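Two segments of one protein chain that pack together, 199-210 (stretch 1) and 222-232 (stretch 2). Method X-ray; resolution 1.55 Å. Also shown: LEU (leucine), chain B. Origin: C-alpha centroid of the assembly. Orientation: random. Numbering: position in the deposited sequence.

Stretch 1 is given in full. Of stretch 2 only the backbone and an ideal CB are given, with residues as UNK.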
ATOM      1  N   ALA A 199      19.963 -12.313   5.722  1.00  4.30           N
ATOM      2  CA  ALA A 199      18.970 -11.320   5.346  1.00  3.84           C
ATOM      3  C   ALA A 199      17.680 -11.594   6.104  1.00  3.93           C
ATOM      4  O   ALA A 199      17.371 -12.738   6.433  1.00  4.95           O
ATOM      5  CB  ALA A 199      18.713 -11.380   3.835  1.00  4.86           C
ATOM      6  N   ILE A 200      16.941 -10.531   6.397  1.00  3.31           N
ATOM      7  CA  ILE A 200      15.668 -10.656   7.092  1.00  3.62           C
ATOM      8  C   ILE A 200      14.626  -9.883   6.304  1.00  3.53           C
ATOM      9  O   ILE A 200      14.791  -8.691   6.037  1.00  2.97           O
ATOM     10  CB  ILE A 200      15.735 -10.094   8.523  1.00  3.11           C
ATOM     11  CG1 ILE A 200      16.648 -10.973   9.381  1.00  4.87           C
ATOM     12  CG2 ILE A 200      14.333 -10.045   9.122  1.00  4.35           C
ATOM     13  CD1 ILE A 200      16.919 -10.410  10.768  1.00  5.65           C
ATOM     14  N   PHE A 201      13.561 -10.582   5.928  1.00  3.48           N
ATOM     15  CA  PHE A 201      12.473  -9.994   5.165  1.00  4.17           C
ATOM     16  C   PHE A 201      11.371  -9.568   6.127  1.00  4.55           C
ATOM     17  O   PHE A 201      10.969 -10.334   7.005  1.00  5.39           O
ATOM     18  CB  PHE A 201      11.942 -11.016   4.162  1.00  4.46           C
ATOM     19  CG  PHE A 201      10.871 -10.481   3.259  1.00  5.35           C
ATOM     20  CD1 PHE A 201       9.538 -10.491   3.655  1.00  7.42           C
ATOM     21  CD2 PHE A 201      11.201  -9.951   2.018  1.00  7.30           C
ATOM     22  CE1 PHE A 201       8.545  -9.978   2.824  1.00  7.95           C
ATOM     23  CE2 PHE A 201      10.217  -9.436   1.180  1.00  8.72           C
ATOM     24  CZ  PHE A 201       8.887  -9.450   1.585  1.00  8.43           C
ATOM     25  N   LEU A 202      10.892  -8.339   5.967  1.00  3.86           N
ATOM     26  CA  LEU A 202       9.854  -7.814   6.844  1.00  3.15           C
ATOM     27  C   LEU A 202       8.454  -7.854   6.239  1.00  3.72           C
ATOM     28  O   LEU A 202       8.100  -7.019   5.405  1.00  3.71           O
ATOM     29  CB  LEU A 202      10.190  -6.374   7.246  1.00  4.01           C
ATOM     30  CG  LEU A 202      11.612  -6.107   7.751  1.00  3.98           C
ATOM     31  CD1 LEU A 202      11.771  -4.619   8.033  1.00  5.99           C
ATOM     32  CD2 LEU A 202      11.894  -6.931   9.007  1.00  5.00           C
ATOM     33  N   GLY A 203       7.670  -8.841   6.660  1.00  3.21           N
ATOM     34  CA  GLY A 203       6.296  -8.959   6.198  1.00  4.20           C
ATOM     35  C   GLY A 203       5.485  -8.326   7.305  1.00  4.78           C
ATOM     36  O   GLY A 203       4.749  -9.001   8.030  1.00  4.01           O
ATOM     37  N   ALA A 204       5.634  -7.013   7.434  1.00  5.74           N
ATOM     38  CA  ALA A 204       4.985  -6.264   8.495  1.00  5.73           C
ATOM     39  C   ALA A 204       4.510  -4.887   8.072  1.00  5.49           C
ATOM     40  O   ALA A 204       4.709  -4.459   6.933  1.00  5.68           O
ATOM     41  CB  ALA A 204       5.956  -6.121   9.654  1.00  7.89           C
ATOM     42  N   THR A 205       3.873  -4.200   9.013  1.00  4.03           N
ATOM     43  CA  THR A 205       3.384  -2.852   8.785  1.00  4.59           C
ATOM     44  C   THR A 205       4.451  -1.867   9.255  1.00  5.12           C
ATOM     45  O   THR A 205       5.440  -2.257   9.876  1.00  4.91           O
ATOM     46  CB  THR A 205       2.059  -2.614   9.529  1.00  4.88           C
ATOM     47  OG1 THR A 205       2.211  -2.974  10.907  1.00  6.46           O
ATOM     48  CG2 THR A 205       0.950  -3.459   8.906  1.00  4.89           C
ATOM     49  N   ALA A 206       4.240  -0.590   8.958  1.00  5.05           N
ATOM     50  CA  ALA A 206       5.195   0.461   9.282  1.00  7.32           C
ATOM     51  C   ALA A 206       5.782   0.523  10.689  1.00  6.50           C
ATOM     52  O   ALA A 206       7.005   0.460  10.849  1.00  5.44           O
ATOM     53  CB  ALA A 206       4.591   1.816   8.919  1.00  9.06           C
ATOM     54  N   GLU A 207       4.931   0.644  11.704  1.00  5.91           N
ATOM     55  CA  GLU A 207       5.422   0.764  13.076  1.00  7.66           C
ATOM     56  C   GLU A 207       6.218  -0.437  13.580  1.00  6.27           C
ATOM     57  O   GLU A 207       7.327  -0.273  14.088  1.00  5.50           O
ATOM     58  CB  GLU A 207       4.273   1.082  14.037  1.00  9.71           C
ATOM     59  CG  GLU A 207       4.749   1.363  15.458  1.00 15.89           C
ATOM     60  CD  GLU A 207       3.650   1.888  16.362  1.00 18.63           C
ATOM     61  OE1 GLU A 207       2.614   1.207  16.507  1.00 19.27           O
ATOM     62  OE2 GLU A 207       3.828   2.984  16.934  1.00 23.64           O
ATOM     63  N   PRO A 208       5.664  -1.655  13.471  1.00  5.63           N
ATOM     64  CA  PRO A 208       6.449  -2.796  13.952  1.00  5.25           C
ATOM     65  C   PRO A 208       7.744  -2.961  13.156  1.00  4.56           C
ATOM     66  O   PRO A 208       8.776  -3.338  13.704  1.00  4.49           O
ATOM     67  CB  PRO A 208       5.487  -3.979  13.792  1.00  4.81           C
ATOM     68  CG  PRO A 208       4.525  -3.523  12.729  1.00  6.96           C
ATOM     69  CD  PRO A 208       4.308  -2.075  13.080  1.00  6.79           C
ATOM     70  N   ALA A 209       7.692  -2.665  11.861  1.00  4.83           N
ATOM     71  CA  ALA A 209       8.885  -2.776  11.032  1.00  5.51           C
ATOM     72  C   ALA A 209       9.962  -1.822  11.551  1.00  5.63           C
ATOM     73  O   ALA A 209      11.122  -2.206  11.700  1.00  6.53           O
ATOM     74  CB  ALA A 209       8.553  -2.445   9.576  1.00  4.84           C
ATOM     75  N   ALA A 210       9.567  -0.582  11.827  1.00  5.47           N
ATOM     76  CA  ALA A 210      10.496   0.429  12.323  1.00  5.89           C
ATOM     77  C   ALA A 210      11.092   0.039  13.670  1.00  6.94           C
ATOM     78  O   ALA A 210      12.302   0.149  13.878  1.00  6.63           O
ATOM     79  CB  ALA A 210       9.790   1.773  12.433  1.00  6.84           C
ATOM     80  N   UNK A 222      23.236  -7.745  12.031  1.00  6.52           N
ATOM     81  CA  UNK A 222      23.896  -7.319  10.800  1.00  7.57           C
ATOM     82  C   UNK A 222      23.256  -7.774   9.491  1.00  6.12           C
ATOM     83  O   UNK A 222      23.758  -7.453   8.417  1.00  6.96           O
ATOM     84  CB  UNK A 222      25.342  -7.819  10.826  1.00  7.57           C
ATOM     85  N   UNK A 223      22.155  -8.514   9.564  1.00  4.60           N
ATOM     86  CA  UNK A 223      21.507  -8.995   8.349  1.00  4.59           C
ATOM     87  C   UNK A 223      21.050  -7.883   7.411  1.00  4.71           C
ATOM     88  O   UNK A 223      20.726  -6.780   7.847  1.00  5.01           O
ATOM     89  CB  UNK A 223      20.303  -9.862   8.724  1.00  4.59           C
ATOM     90  N   UNK A 224      21.050  -8.182   6.114  1.00  3.72           N
ATOM     91  CA  UNK A 224      20.567  -7.241   5.108  1.00  3.76           C
ATOM     92  C   UNK A 224      19.063  -7.184   5.354  1.00  4.12           C
ATOM     93  O   UNK A 224      18.428  -8.216   5.554  1.00  5.04           O
ATOM     94  CB  UNK A 224      20.917  -7.663   3.680  1.00  3.76           C
ATOM     95  N   UNK A 225      18.492  -5.986   5.343  1.00  3.04           N
ATOM     96  CA  UNK A 225      17.066  -5.843   5.586  1.00  3.70           C
ATOM     97  C   UNK A 225      16.299  -5.488   4.323  1.00  3.12           C
ATOM     98  O   UNK A 225      16.781  -4.735   3.476  1.00  3.69           O
ATOM     99  CB  UNK A 225      16.822  -4.777   6.656  1.00  3.70           C
ATOM    100  N   UNK A 226      15.102  -6.050   4.200  1.00  3.04           N
ATOM    101  CA  UNK A 226      14.235  -5.786   3.061  1.00  3.64           C
ATOM    102  C   UNK A 226      12.801  -6.033   3.507  1.00  3.15           C
ATOM    103  O   UNK A 226      12.573  -6.712   4.505  1.00  4.47           O
ATOM    104  CB  UNK A 226      14.604  -6.657   1.858  1.00  3.64           C
ATOM    105  N   UNK A 227      11.836  -5.484   2.779  1.00  4.46           N
ATOM    106  CA  UNK A 227      10.453  -5.674   3.174  1.00  4.28           C
ATOM    107  C   UNK A 227       9.435  -5.256   2.136  1.00  4.74           C
ATOM    108  O   UNK A 227       9.780  -4.697   1.094  1.00  6.45           O
ATOM    109  CB  UNK A 227      10.187  -4.902   4.468  1.00  4.28           C
ATOM    110  N   UNK A 228       8.171  -5.536   2.437  1.00  3.97           N
ATOM    111  CA  UNK A 228       7.055  -5.220   1.550  1.00  4.43           C
ATOM    112  C   UNK A 228       6.752  -3.726   1.451  1.00  4.56           C
ATOM    113  O   UNK A 228       7.156  -2.938   2.307  1.00  5.31           O
ATOM    114  CB  UNK A 228       5.802  -5.958   2.026  1.00  4.43           C
ATOM    115  N   UNK A 229       6.015  -3.356   0.405  1.00  5.47           N
ATOM    116  CA  UNK A 229       5.637  -1.963   0.165  1.00  5.19           C
ATOM    117  C   UNK A 229       4.668  -1.432   1.219  1.00  6.82           C
ATOM    118  O   UNK A 229       4.226  -0.283   1.154  1.00  6.95           O
ATOM    119  CB  UNK A 229       5.010  -1.825  -1.224  1.00  5.19           C
ATOM    120  N   UNK A 230       4.327  -2.283   2.180  1.00  4.82           N
ATOM    121  CA  UNK A 230       3.456  -1.885   3.274  1.00  6.37           C
ATOM    122  C   UNK A 230       4.302  -1.042   4.230  1.00  6.22           C
ATOM    123  O   UNK A 230       3.785  -0.416   5.154  1.00  7.61           O
ATOM    124  CB  UNK A 230       2.841  -3.096   3.978  1.00  6.37           C
ATOM    125  N   UNK A 231       5.610  -1.042   3.989  1.00  5.56           N
ATOM    126  CA  UNK A 231       6.559  -0.291   4.805  1.00  5.68           C
ATOM    127  C   UNK A 231       7.151   0.877   4.013  1.00  6.10           C
ATOM    128  O   UNK A 231       8.027   0.689   3.173  1.00  7.56           O
ATOM    129  CB  UNK A 231       7.674  -1.210   5.307  1.00  5.68           C
ATOM    130  N   UNK A 232       6.664   2.081   4.285  1.00  6.24           N
ATOM    131  CA  UNK A 232       7.149   3.279   3.605  1.00  7.55           C
ATOM    132  C   UNK A 232       8.590   3.526   4.065  1.00  7.91           C
ATOM    133  O   UNK A 232       8.834   3.761   5.248  1.00  8.20           O
ATOM    134  CB  UNK A 232       6.256   4.487   3.896  1.00  7.55           C
TER
HETATM  135  N   LEU B 400      -2.397  -2.592   4.064  1.00  4.82           N
HETATM  136  CA  LEU B 400      -1.393  -2.709   5.158  1.00  7.09           C
HETATM  137  C   LEU B 400      -0.421  -1.547   5.098  1.00  7.25           C
HETATM  138  O   LEU B 400       0.209  -1.273   6.139  1.00  7.88           O
HETATM  139  CB  LEU B 400      -0.636  -4.016   5.005  1.00  3.61           C
HETATM  140  CG  LEU B 400      -1.686  -5.099   4.791  1.00  7.47           C
HETATM  141  CD1 LEU B 400      -1.228  -6.076   3.802  1.00  1.00           C
HETATM  142  CD2 LEU B 400      -2.011  -5.750   6.075  1.00  1.00           C
HETATM  143  OXT LEU B 400      -0.303  -0.934   4.013  1.00  8.31           O

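Position 222 lies beyond the reach of stretch 1; no side chain is favoured. It is Glu-222.

At position 223 CA-to-CB points toward stretch 1. The ideal CB is already 3.9 Å from Ile-200 CG1, so a small apolar residue would suit. It is Ala-223.

Position 224 begins a strand that runs parallel to 199-203. Its O accepts a hydrogen bond from Ile-200 N (2.9 Å). The CB points to the face that carries Ala-199, and many side chains would fit. It is Gln-224. Its end leads away, and NE2 donates to the backbone O of position 225 (3.0 Å).

Position 225 points to the other face, with apolar Ile-200 and Leu-202. A leucine, isoleucine or valine is expected. It is Leu-225, with CD2 4.0 Å from Ile-200 CB.

Position 226 returns to the face of Ala-199 and Phe-201. Its backbone bonds twice: N to Ile-200 O (3.2 Å), and O from Leu-202 N (2.8 Å). Ala-199 and the Phe-201 ring leave room for a branched or long apolar side chain. It is Leu-226. CD1 meets the ring edge at Phe-201 CD2 (3.7 Å), and CD2 lies 4.1 Å from Ala-199 CB.

At position 227 an ideal CB would stand 3.1 Å from Leu-202 O, which is tight. Glycine suits best. It is Gly-227, and its CA lies over one face of the Phe-201 ring.

Position 228 points sideways, with Phe-201 CZ 4.7 Å from the ideal CB. A medium or large apolar residue could reach the ring. It is Leu-228. CD2 touches the ring edge at Phe-201 CZ (3.5 Å), while N gives a weak hydrogen bond to Leu-202 O (3.3 Å).

Position 229 points away in a type I turn. Small polar residues would suit. It is Ser-229.

Position 230 points toward stretch 1, its ideal CB 3.8 Å from Ala-204 O. A short donor such as serine or threonine suits. It is Ser-230, and OG donates to Ala-204 O at 2.7 Å. A water links its backbone O to Ala-206 N and the bound leucine.

Position 231 points sideways, near Ala-209 and Ala-206. These small residues leave space for an aliphatic side chain. It is Ile-231. CD1 reaches Ala-209 CB (3.5 Å) and Leu-202 CB (3.7 Å).

Position 232 precedes a helix, where aspartate, serine, threonine or asparagine can cap. It is Asp-232, which caps a backbone N just past the stretch.

Stretch 2, residues 222-232: EAQLLGLSSID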
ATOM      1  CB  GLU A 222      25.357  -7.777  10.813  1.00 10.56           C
ATOM      2  CG  GLU A 222      26.218  -7.128  11.885  1.00 14.75           C
ATOM      3  CD  GLU A 222      26.251  -5.616  11.772  1.00 18.33           C
ATOM      4  OE1 GLU A 222      26.135  -5.097  10.642  1.00 17.41           O
ATOM      5  OE2 GLU A 222      26.404  -4.944  12.815  1.00 23.18           O
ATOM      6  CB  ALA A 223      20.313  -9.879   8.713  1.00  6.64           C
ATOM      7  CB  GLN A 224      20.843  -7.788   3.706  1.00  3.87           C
ATOM      8  CG  GLN A 224      20.078  -7.094   2.583  1.00  3.25           C
ATOM      9  CD  GLN A 224      20.498  -5.653   2.399  1.00  4.24           C
ATOM     10  OE1 GLN A 224      21.686  -5.360   2.259  1.00  5.13           O
ATOM     11  NE2 GLN A 224      19.526  -4.740   2.391  1.00  2.42           N
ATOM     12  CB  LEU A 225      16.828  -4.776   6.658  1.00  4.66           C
ATOM     13  CG  LEU A 225      17.508  -5.053   8.004  1.00  4.99           C
ATOM     14  CD1 LEU A 225      17.458  -3.807   8.876  1.00  5.73           C
ATOM     15  CD2 LEU A 225      16.835  -6.234   8.693  1.00  7.15           C
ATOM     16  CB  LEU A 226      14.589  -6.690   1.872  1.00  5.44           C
ATOM     17  CG  LEU A 226      14.525  -8.210   2.034  1.00  6.31           C
ATOM     18  CD1 LEU A 226      14.436  -8.851   0.657  1.00  7.65           C
ATOM     19  CD2 LEU A 226      15.747  -8.716   2.788  1.00  8.54           C
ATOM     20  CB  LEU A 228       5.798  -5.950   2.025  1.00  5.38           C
ATOM     21  CG  LEU A 228       5.821  -7.478   1.946  1.00  5.60           C
ATOM     22  CD1 LEU A 228       4.568  -8.045   2.605  1.00  7.92           C
ATOM     23  CD2 LEU A 228       5.915  -7.917   0.495  1.00  6.12           C
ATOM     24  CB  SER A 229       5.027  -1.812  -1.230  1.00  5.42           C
ATOM     25  OG  SER A 229       3.845  -2.578  -1.354  1.00  7.05           O
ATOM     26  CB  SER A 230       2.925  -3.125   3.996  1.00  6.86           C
ATOM     27  OG  SER A 230       3.983  -4.013   4.328  1.00  7.27           O
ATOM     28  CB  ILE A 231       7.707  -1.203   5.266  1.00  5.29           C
ATOM     29  CG1 ILE A 231       7.136  -2.391   6.045  1.00  5.35           C
ATOM     30  CG2 ILE A 231       8.693  -0.411   6.120  1.00  6.15           C
ATOM     31  CD1 ILE A 231       8.116  -3.529   6.244  1.00  5.30           C
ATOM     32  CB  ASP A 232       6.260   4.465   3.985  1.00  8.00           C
ATOM     33  CG  ASP A 232       6.548   5.703   3.164  1.00 10.56           C
ATOM     34  OD1 ASP A 232       7.738   6.038   2.991  1.00 10.99           O
ATOM     35  OD2 ASP A 232       5.580   6.345   2.703  1.00  8.43           O
TER
HETATM   36  O   HOH W   1       2.052   0.254   7.237  1.00  8.56           O
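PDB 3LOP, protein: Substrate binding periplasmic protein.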